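Local structure of thrombomodulin (Homo sapiens, 1DX5) at residues 24-33 and 38-46; 79-90 and 95-103. The protein serves as an endothelial cell-surface receptor and as the cofactor with which thrombin activates protein C, starting the anticoagulant pathway, this chain being its EGF-like domains 4 to 6. All coordinates share one frame; numbering follows the deposited sequence.

Interaction 1 of 2, residues 24-33 and 38-46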
loop_
_atom_site.group_PDB
_atom_site.type_symbol
_atom_site.label_atom_id
_atom_site.label_comp_id
_atom_site.label_asym_id
_atom_site.label_seq_id
_atom_site.Cartn_x
_atom_site.Cartn_y
_atom_site.Cartn_z
ATOM N N TYR E 24 34.902 26.583 -11.369
ATOM C CA TYR E 24 33.510 26.988 -11.415
ATOM C C TYR E 24 32.708 26.167 -10.417
ATOM O O TYR E 24 33.229 25.290 -9.728
ATOM C CB TYR E 24 32.933 26.750 -12.813
ATOM C CG TYR E 24 32.918 25.293 -13.204
ATOM C CD1 TYR E 24 31.794 24.497 -12.956
ATOM C CD2 TYR E 24 34.041 24.694 -13.788
ATOM C CE1 TYR E 24 31.784 23.146 -13.273
ATOM C CE2 TYR E 24 34.040 23.327 -14.113
ATOM C CZ TYR E 24 32.907 22.566 -13.849
ATOM O OH TYR E 24 32.899 21.230 -14.157
ATOM N N LEU E 25 31.406 26.385 -10.428
ATOM C CA LEU E 25 30.550 25.663 -9.537
ATOM C C LEU E 25 29.185 25.529 -10.186
ATOM O O LEU E 25 28.619 26.499 -10.702
ATOM C CB LEU E 25 30.483 26.419 -8.209
ATOM C CG LEU E 25 30.050 25.748 -6.909
ATOM C CD1 LEU E 25 28.574 25.602 -6.948
ATOM C CD2 LEU E 25 30.746 24.404 -6.703
ATOM N N CYS E 26 28.696 24.297 -10.214
ATOM C CA CYS E 26 27.384 24.012 -10.755
ATOM C C CYS E 26 26.377 24.370 -9.662
ATOM O O CYS E 26 26.506 23.911 -8.521
ATOM C CB CYS E 26 27.254 22.523 -11.067
ATOM S SG CYS E 26 28.134 21.972 -12.547
ATOM N N VAL E 27 25.389 25.188 -10.019
ATOM C CA VAL E 27 24.359 25.613 -9.084
ATOM C C VAL E 27 22.965 25.281 -9.606
ATOM O O VAL E 27 22.783 24.853 -10.768
ATOM C CB VAL E 27 24.471 27.147 -8.731
ATOM C CG1 VAL E 27 25.766 27.419 -7.903
ATOM C CG2 VAL E 27 24.521 27.985 -10.004
ATOM N N CYS E 28 21.983 25.487 -8.736
ATOM C CA CYS E 28 20.613 25.181 -9.061
ATOM C C CYS E 28 19.682 26.356 -8.859
ATOM O O CYS E 28 20.101 27.434 -8.436
ATOM C CB CYS E 28 20.166 23.992 -8.215
ATOM S SG CYS E 28 21.312 22.592 -8.342
ATOM N N ALA E 29 18.421 26.153 -9.228
ATOM C CA ALA E 29 17.388 27.179 -9.068
ATOM C C ALA E 29 17.051 27.281 -7.592
ATOM O O ALA E 29 17.368 26.374 -6.816
ATOM C CB ALA E 29 16.140 26.793 -9.852
ATOM N N GLU E 30 16.410 28.379 -7.204
ATOM C CA GLU E 30 16.021 28.573 -5.817
ATOM C C GLU E 30 15.084 27.424 -5.439
ATOM O O GLU E 30 14.282 26.989 -6.264
ATOM C CB GLU E 30 15.350 29.937 -5.627
ATOM C CG GLU E 30 14.143 30.156 -6.512
ATOM N N GLY E 31 15.265 26.886 -4.234
ATOM C CA GLY E 31 14.466 25.768 -3.762
ATOM C C GLY E 31 15.113 24.433 -4.101
ATOM O O GLY E 31 14.575 23.384 -3.742
ATOM N N PHE E 32 16.267 24.481 -4.782
ATOM C CA PHE E 32 17.041 23.297 -5.189
ATOM C C PHE E 32 18.513 23.518 -4.829
ATOM O O PHE E 32 19.004 24.660 -4.769
ATOM C CB PHE E 32 16.982 23.072 -6.719
ATOM C CG PHE E 32 15.636 22.644 -7.235
ATOM C CD1 PHE E 32 14.608 23.571 -7.404
ATOM C CD2 PHE E 32 15.404 21.311 -7.575
ATOM C CE1 PHE E 32 13.366 23.175 -7.911
ATOM C CE2 PHE E 32 14.166 20.904 -8.081
ATOM C CZ PHE E 32 13.150 21.831 -8.250
ATOM N N ALA E 33 19.235 22.420 -4.653
ATOM C CA ALA E 33 20.642 22.525 -4.336
ATOM C C ALA E 33 21.321 21.322 -4.959
ATOM O O ALA E 33 20.686 20.299 -5.183
ATOM C CB ALA E 33 20.863 22.569 -2.792
ATOM N N GLU E 38 26.382 13.910 -6.507
ATOM C CA GLU E 38 26.228 14.241 -7.932
ATOM C C GLU E 38 26.189 15.768 -8.037
ATOM O O GLU E 38 25.167 16.338 -8.422
ATOM C CB GLU E 38 24.921 13.670 -8.481
ATOM C CG GLU E 38 24.961 12.199 -8.815
ATOM C CD GLU E 38 25.647 11.919 -10.241
ATOM O OE1 GLU E 38 26.901 11.814 -10.301
ATOM O OE2 GLU E 38 24.887 11.825 -11.239
ATOM N N PRO E 39 27.323 16.443 -7.734
ATOM C CA PRO E 39 27.473 17.912 -7.762
ATOM C C PRO E 39 27.039 18.665 -9.008
ATOM O O PRO E 39 26.722 19.854 -8.931
ATOM C CB PRO E 39 28.950 18.124 -7.430
ATOM C CG PRO E 39 29.581 16.835 -7.841
ATOM C CD PRO E 39 28.607 15.796 -7.420
ATOM N N HIS E 40 26.980 17.967 -10.138
ATOM C CA HIS E 40 26.555 18.573 -11.393
ATOM C C HIS E 40 25.038 18.480 -11.531
ATOM O O HIS E 40 24.452 19.010 -12.480
ATOM C CB HIS E 40 27.236 17.884 -12.588
ATOM C CG HIS E 40 28.632 18.359 -12.850
ATOM N ND1 HIS E 40 29.687 18.084 -12.005
ATOM C CD2 HIS E 40 29.154 19.082 -13.873
ATOM C CE1 HIS E 40 30.796 18.614 -12.498
ATOM N NE2 HIS E 40 30.499 19.225 -13.630
ATOM N N ARG E 41 24.404 17.812 -10.570
ATOM C CA ARG E 41 22.956 17.651 -10.591
ATOM C C ARG E 41 22.245 18.367 -9.437
ATOM O O ARG E 41 22.870 18.754 -8.442
ATOM C CB ARG E 41 22.574 16.166 -10.672
ATOM C CG ARG E 41 22.842 15.561 -12.055
ATOM C CD ARG E 41 22.461 14.086 -12.125
ATOM N NE ARG E 41 21.050 13.857 -11.817
ATOM C CZ ARG E 41 20.607 13.003 -10.896
ATOM N NH1 ARG E 41 21.459 12.276 -10.178
ATOM N NH2 ARG E 41 19.303 12.900 -10.670
ATOM N N CYS E 42 20.935 18.540 -9.604
ATOM C CA CYS E 42 20.084 19.228 -8.647
ATOM C C CYS E 42 18.939 18.394 -8.072
ATOM O O CYS E 42 18.361 17.536 -8.755
ATOM C CB CYS E 42 19.461 20.444 -9.323
ATOM S SG CYS E 42 20.682 21.591 -10.001
ATOM N N GLN E 43 18.598 18.688 -6.822
ATOM C CA GLN E 43 17.493 18.031 -6.143
ATOM C C GLN E 43 16.844 19.059 -5.231
ATOM O O GLN E 43 17.510 19.891 -4.625
ATOM C CB GLN E 43 17.945 16.798 -5.337
ATOM C CG GLN E 43 18.905 17.113 -4.202
ATOM C CD GLN E 43 19.389 15.807 -3.411
ATOM O OE1 GLN E 43 18.965 14.727 -3.838
ATOM N NE2 GLN E 43 20.213 15.931 -2.378
ATOM N N MET E 44 15.526 18.990 -5.163
ATOM C CA MET E 44 14.694 19.877 -4.358
ATOM C C MET E 44 14.957 19.802 -2.846
ATOM O O MET E 44 15.314 18.751 -2.315
ATOM C CB MET E 44 13.225 19.499 -4.617
ATOM C CG MET E 44 12.210 20.235 -3.781
ATOM S SD MET E 44 10.595 19.441 -3.799
ATOM C CE MET E 44 9.816 20.361 -2.523
ATOM N N PHE E 45 14.753 20.928 -2.168
ATOM C CA PHE E 45 14.872 20.989 -0.716
ATOM C C PHE E 45 13.681 21.792 -0.203
ATOM O O PHE E 45 12.999 22.457 -0.979
ATOM C CB PHE E 45 16.229 21.581 -0.250
ATOM C CG PHE E 45 16.380 23.086 -0.451
ATOM C CD1 PHE E 45 15.714 23.995 0.373
ATOM C CD2 PHE E 45 17.233 23.584 -1.424
ATOM C CE1 PHE E 45 15.894 25.367 0.228
ATOM C CE2 PHE E 45 17.423 24.958 -1.577
ATOM C CZ PHE E 45 16.751 25.852 -0.749
ATOM N N CYS E 46 13.371 21.654 1.082
ATOM C CA CYS E 46 12.280 22.410 1.693
ATOM C C CYS E 46 12.593 22.571 3.180
ATOM O O CYS E 46 13.049 21.635 3.818
ATOM C CB CYS E 46 10.932 21.694 1.512
ATOM S SG CYS E 46 9.456 22.667 2.025
HETATM O O HOH W 1 27.976 21.829 -7.204
#

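Interaction 2 of 2, residues 79-90 and 95-103. With CA (calcium ion), chain N.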
loop_
_atom_site.group_PDB
_atom_site.type_symbol
_atom_site.label_atom_id
_atom_site.label_comp_id
_atom_site.label_asym_id
_atom_site.label_seq_id
_atom_site.Cartn_x
_atom_site.Cartn_y
_atom_site.Cartn_z
ATOM N N ASP E 79 5.715 18.358 5.248
ATOM C CA ASP E 79 6.584 17.746 6.245
ATOM C C ASP E 79 5.942 16.600 7.028
ATOM O O ASP E 79 4.771 16.660 7.410
ATOM C CB ASP E 79 7.078 18.820 7.217
ATOM C CG ASP E 79 8.008 18.222 8.389
ATOM O OD1 ASP E 79 9.052 17.596 8.094
ATOM O OD2 ASP E 79 7.648 18.400 9.563
ATOM N N ILE E 80 6.712 15.533 7.207
ATOM C CA ILE E 80 6.274 14.392 7.996
ATOM C C ILE E 80 6.641 14.729 9.456
ATOM O O ILE E 80 7.791 15.041 9.754
ATOM C CB ILE E 80 7.005 13.098 7.584
ATOM C CG1 ILE E 80 6.674 12.746 6.137
ATOM C CG2 ILE E 80 6.566 11.929 8.498
ATOM C CD1 ILE E 80 7.459 11.552 5.591
ATOM N N ASP E 81 5.649 14.742 10.338
ATOM C CA ASP E 81 5.877 15.039 11.744
ATOM C C ASP E 81 6.181 13.698 12.419
ATOM O O ASP E 81 5.287 12.989 12.863
ATOM C CB ASP E 81 4.634 15.728 12.327
ATOM C CG ASP E 81 4.845 16.239 13.832
ATOM O OD1 ASP E 81 5.794 15.785 14.494
ATOM O OD2 ASP E 81 4.031 17.070 14.293
ATOM N N GLU E 82 7.458 13.335 12.429
ATOM C CA GLU E 82 7.916 12.067 12.996
ATOM C C GLU E 82 7.619 11.922 14.481
ATOM O O GLU E 82 7.416 10.812 14.979
ATOM C CB GLU E 82 9.416 11.893 12.761
ATOM C CG GLU E 82 9.809 11.687 11.312
ATOM C CD GLU E 82 10.226 13.050 10.562
ATOM O OE1 GLU E 82 9.895 14.145 11.066
ATOM O OE2 GLU E 82 10.867 12.965 9.488
ATOM N N CYS E 83 7.564 13.047 15.186
ATOM C CA CYS E 83 7.293 13.012 16.611
ATOM C C CYS E 83 5.832 12.658 16.855
ATOM O O CYS E 83 5.537 11.730 17.606
ATOM C CB CYS E 83 7.668 14.340 17.258
ATOM S SG CYS E 83 9.373 14.854 16.911
ATOM N N GLU E 84 4.927 13.371 16.189
ATOM C CA GLU E 84 3.499 13.111 16.332
ATOM C C GLU E 84 3.145 11.734 15.774
ATOM O O GLU E 84 2.250 11.069 16.286
ATOM C CB GLU E 84 2.678 14.183 15.612
ATOM C CG GLU E 84 1.163 13.955 15.702
ATOM C CD GLU E 84 0.290 15.156 15.063
ATOM O OE1 GLU E 84 0.119 15.160 13.823
ATOM O OE2 GLU E 84 -0.195 16.034 15.827
ATOM N N ASN E 85 3.826 11.337 14.700
ATOM C CA ASN E 85 3.599 10.047 14.063
ATOM C C ASN E 85 3.996 8.910 14.988
ATOM O O ASN E 85 3.265 7.929 15.120
ATOM C CB ASN E 85 4.406 9.940 12.765
ATOM C CG ASN E 85 4.052 8.611 11.928
ATOM O OD1 ASN E 85 3.151 8.733 11.111
ATOM N ND2 ASN E 85 4.700 7.470 12.163
ATOM N N GLY E 86 5.177 9.032 15.592
ATOM C CA GLY E 86 5.659 7.997 16.493
ATOM C C GLY E 86 6.502 6.964 15.764
ATOM O O GLY E 86 6.553 6.953 14.522
ATOM N N GLY E 87 7.221 6.145 16.531
ATOM C CA GLY E 87 8.051 5.109 15.939
ATOM C C GLY E 87 9.413 5.524 15.417
ATOM O O GLY E 87 10.224 4.662 15.080
ATOM N N PHE E 88 9.677 6.825 15.337
ATOM C CA PHE E 88 10.963 7.323 14.837
ATOM C C PHE E 88 11.958 7.642 15.940
ATOM O O PHE E 88 13.175 7.557 15.738
ATOM C CB PHE E 88 10.759 8.585 13.990
ATOM C CG PHE E 88 10.130 8.321 12.654
ATOM C CD1 PHE E 88 10.915 7.964 11.560
ATOM C CD2 PHE E 88 8.752 8.446 12.485
ATOM C CE1 PHE E 88 10.332 7.738 10.311
ATOM C CE2 PHE E 88 8.162 8.224 11.253
ATOM C CZ PHE E 88 8.946 7.870 10.159
ATOM N N CYS E 89 11.427 8.051 17.088
ATOM C CA CYS E 89 12.235 8.418 18.240
ATOM C C CYS E 89 11.582 7.930 19.533
ATOM O O CYS E 89 10.417 8.221 19.794
ATOM C CB CYS E 89 12.399 9.941 18.265
ATOM S SG CYS E 89 13.285 10.633 19.691
ATOM N N SER E 90 12.338 7.164 20.321
ATOM C CA SER E 90 11.853 6.632 21.592
ATOM C C SER E 90 12.091 7.599 22.765
ATOM O O SER E 90 11.435 7.505 23.806
ATOM C CB SER E 90 12.474 5.263 21.873
ATOM O OG SER E 90 13.878 5.288 21.694
ATOM N N ASN E 95 10.252 17.969 16.210
ATOM C CA ASN E 95 10.033 17.900 14.783
ATOM C C ASN E 95 10.775 19.020 14.061
ATOM O O ASN E 95 10.977 20.108 14.602
ATOM C CB ASN E 95 8.521 17.961 14.495
ATOM C CG ASN E 95 8.167 17.691 12.961
ATOM O OD1 ASN E 95 8.897 16.892 12.359
ATOM N ND2 ASN E 95 7.158 18.331 12.409
ATOM N N LEU E 96 11.237 18.717 12.854
ATOM C CA LEU E 96 11.951 19.686 12.037
ATOM C C LEU E 96 11.405 19.585 10.624
ATOM O O LEU E 96 10.753 18.587 10.267
ATOM C CB LEU E 96 13.450 19.362 12.007
ATOM C CG LEU E 96 14.346 19.754 13.187
ATOM C CD1 LEU E 96 15.639 18.950 13.152
ATOM C CD2 LEU E 96 14.643 21.225 13.112
ATOM N N PRO E 97 11.614 20.635 9.814
ATOM C CA PRO E 97 11.116 20.561 8.443
ATOM C C PRO E 97 12.105 19.684 7.676
ATOM O O PRO E 97 13.240 20.092 7.441
ATOM C CB PRO E 97 11.203 22.012 7.965
ATOM C CG PRO E 97 11.262 22.829 9.244
ATOM C CD PRO E 97 12.115 21.985 10.121
ATOM N N GLY E 98 11.700 18.460 7.347
ATOM C CA GLY E 98 12.586 17.566 6.608
ATOM C C GLY E 98 13.206 16.436 7.400
ATOM O O GLY E 98 13.670 15.459 6.830
ATOM N N THR E 99 13.277 16.589 8.713
ATOM C CA THR E 99 13.830 15.551 9.586
ATOM C C THR E 99 13.294 15.765 11.011
ATOM O O THR E 99 12.203 16.305 11.190
ATOM C CB THR E 99 15.388 15.533 9.535
ATOM O OG1 THR E 99 15.890 14.500 10.388
ATOM C CG2 THR E 99 15.984 16.886 9.944
ATOM N N PHE E 100 14.027 15.309 12.015
ATOM C CA PHE E 100 13.600 15.473 13.403
ATOM C C PHE E 100 14.806 15.353 14.325
ATOM O O PHE E 100 15.841 14.799 13.941
ATOM C CB PHE E 100 12.564 14.400 13.778
ATOM C CG PHE E 100 13.101 12.977 13.709
ATOM C CD1 PHE E 100 13.116 12.279 12.496
ATOM C CD2 PHE E 100 13.604 12.352 14.853
ATOM C CE1 PHE E 100 13.619 10.983 12.424
ATOM C CE2 PHE E 100 14.113 11.055 14.799
ATOM C CZ PHE E 100 14.123 10.366 13.582
ATOM N N GLU E 101 14.690 15.920 15.525
ATOM C CA GLU E 101 15.766 15.815 16.512
ATOM C C GLU E 101 15.323 14.859 17.622
ATOM O O GLU E 101 14.238 14.999 18.192
ATOM C CB GLU E 101 16.115 17.163 17.121
ATOM C CG GLU E 101 17.377 17.089 17.964
ATOM C CD GLU E 101 17.529 18.328 18.959
ATOM O OE1 GLU E 101 16.545 19.073 19.148
ATOM O OE2 GLU E 101 18.627 18.500 19.521
ATOM N N CYS E 102 16.157 13.867 17.899
ATOM C CA CYS E 102 15.844 12.883 18.918
ATOM C C CYS E 102 16.872 12.988 20.033
ATOM O O CYS E 102 18.076 12.890 19.795
ATOM C CB CYS E 102 15.850 11.478 18.302
ATOM S SG CYS E 102 15.231 10.147 19.384
ATOM N N ILE E 103 16.391 13.311 21.229
ATOM C CA ILE E 103 17.263 13.417 22.390
ATOM C C ILE E 103 17.266 12.065 23.098
ATOM O O ILE E 103 16.201 11.515 23.421
ATOM C CB ILE E 103 16.817 14.534 23.380
ATOM C CG1 ILE E 103 17.126 15.929 22.812
ATOM C CG2 ILE E 103 17.569 14.391 24.689
ATOM C CD1 ILE E 103 16.188 16.401 21.758
HETATM CA CA CA N . 9.671 16.447 10.109
HETATM O O HOH W 2 5.706 19.661 14.172
HETATM O O HOH W 3 10.655 15.256 8.242
#

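Interaction 1 of 2, residues 24-33 and 38-46
The O of G31 takes the shortest direct polar bond between 24-33 and 38-46, from the backbone N of F45 at 2.9 Å, just past the end of the small antiparallel hairpin in the C-terminal half of EGF-like domain 4. Next come F32 and M44, a non-hydrogen-bonded pair, then A33 and Q43, hydrogen-bonded N to O both ways. The C28–C42 disulfide ties C42 on the hairpin to the loop that follows strand 24-27. F45 packs its ring over the G31 backbone, with the CA of G31 4.0 Å from the ring centroid in a CH-pi contact, while the CB of A33 meets its CD2. With chi1 at 73° the ring leaves CB over its own backbone and folds back over the 29-32 turn. On the sheet face of F32 and M44, CE2 of F32 comes to 3.9 Å from CB of M44. Farther off, a water donates to the O atoms of C26 and P39, bridging the two segments. H40 crosses Y24 at about a right angle, its NE2 3.2 Å from the OH of Y24 in a hydrogen bond, and SG of C26 lies over one face of the imidazole, 3.7 Å from its centroid.

Interaction 2 of 2, residues 79-90 and 95-103
Segment 79-90 passes through the short helix 82-85 to C89, and 95-103 turns at 96-99 into strand 100-103, so that carbonyls from both face a calcium ion. I80 O and L96 O each bind it at 2.4 Å, and T99 O is longer at 2.8 Å. D79 adds both carboxylate oxygens unequally, OD1 being the nearer; E82 OE1, N95 OD1 and a water complete the shell. G98, outside the shell, donates through N in a straight line to D79 OD1 from above the carboxylate plane, while N95 ND2 donates to D79 OD2, 2.9 Å away, tying two ligands together. The N95 amide also stacks on the D81 carboxylate, their planes 4° apart, and D81 OD1 caps the helix by accepting from E84 N. CG of E82 lies 3.6 Å from CD1 of F100 and over the centre of the F88 ring, and the bend at chi2 (94°) turns the carboxylate to the metal. F88 sets CB over the face of F100 and turns its ring edge toward that face, the planes 60° apart. A disulfide joins C89 and C102. Such a metal site at a module's N-terminal end, with disulfides behind it, is characteristic of a calcium-binding EGF-like domain, here domain 6.

Both interactions fold back short pieces of small EGF-like domains, with a disulfide joining the two segments of each, but they belong to different modules: interaction 1 to domain 4, interaction 2 to domain 6, their centres 26 Å apart. Interaction 1 is a surface contact, zipped mainly by backbone hydrogen bonds, with aromatic and sulfur contacts alongside. Interaction 2 is more buried and is built round a metal bound by carboxylates, an amide oxygen, backbone carbonyls and a water, with an aromatic cluster beside it. Domain 5 lies between them in the chain and touches both: M44 of 38-46 packs on C51 and D54, and D79 and I80 of 79-90 on Y69 and I70. Another protein chain also contacts 79-90.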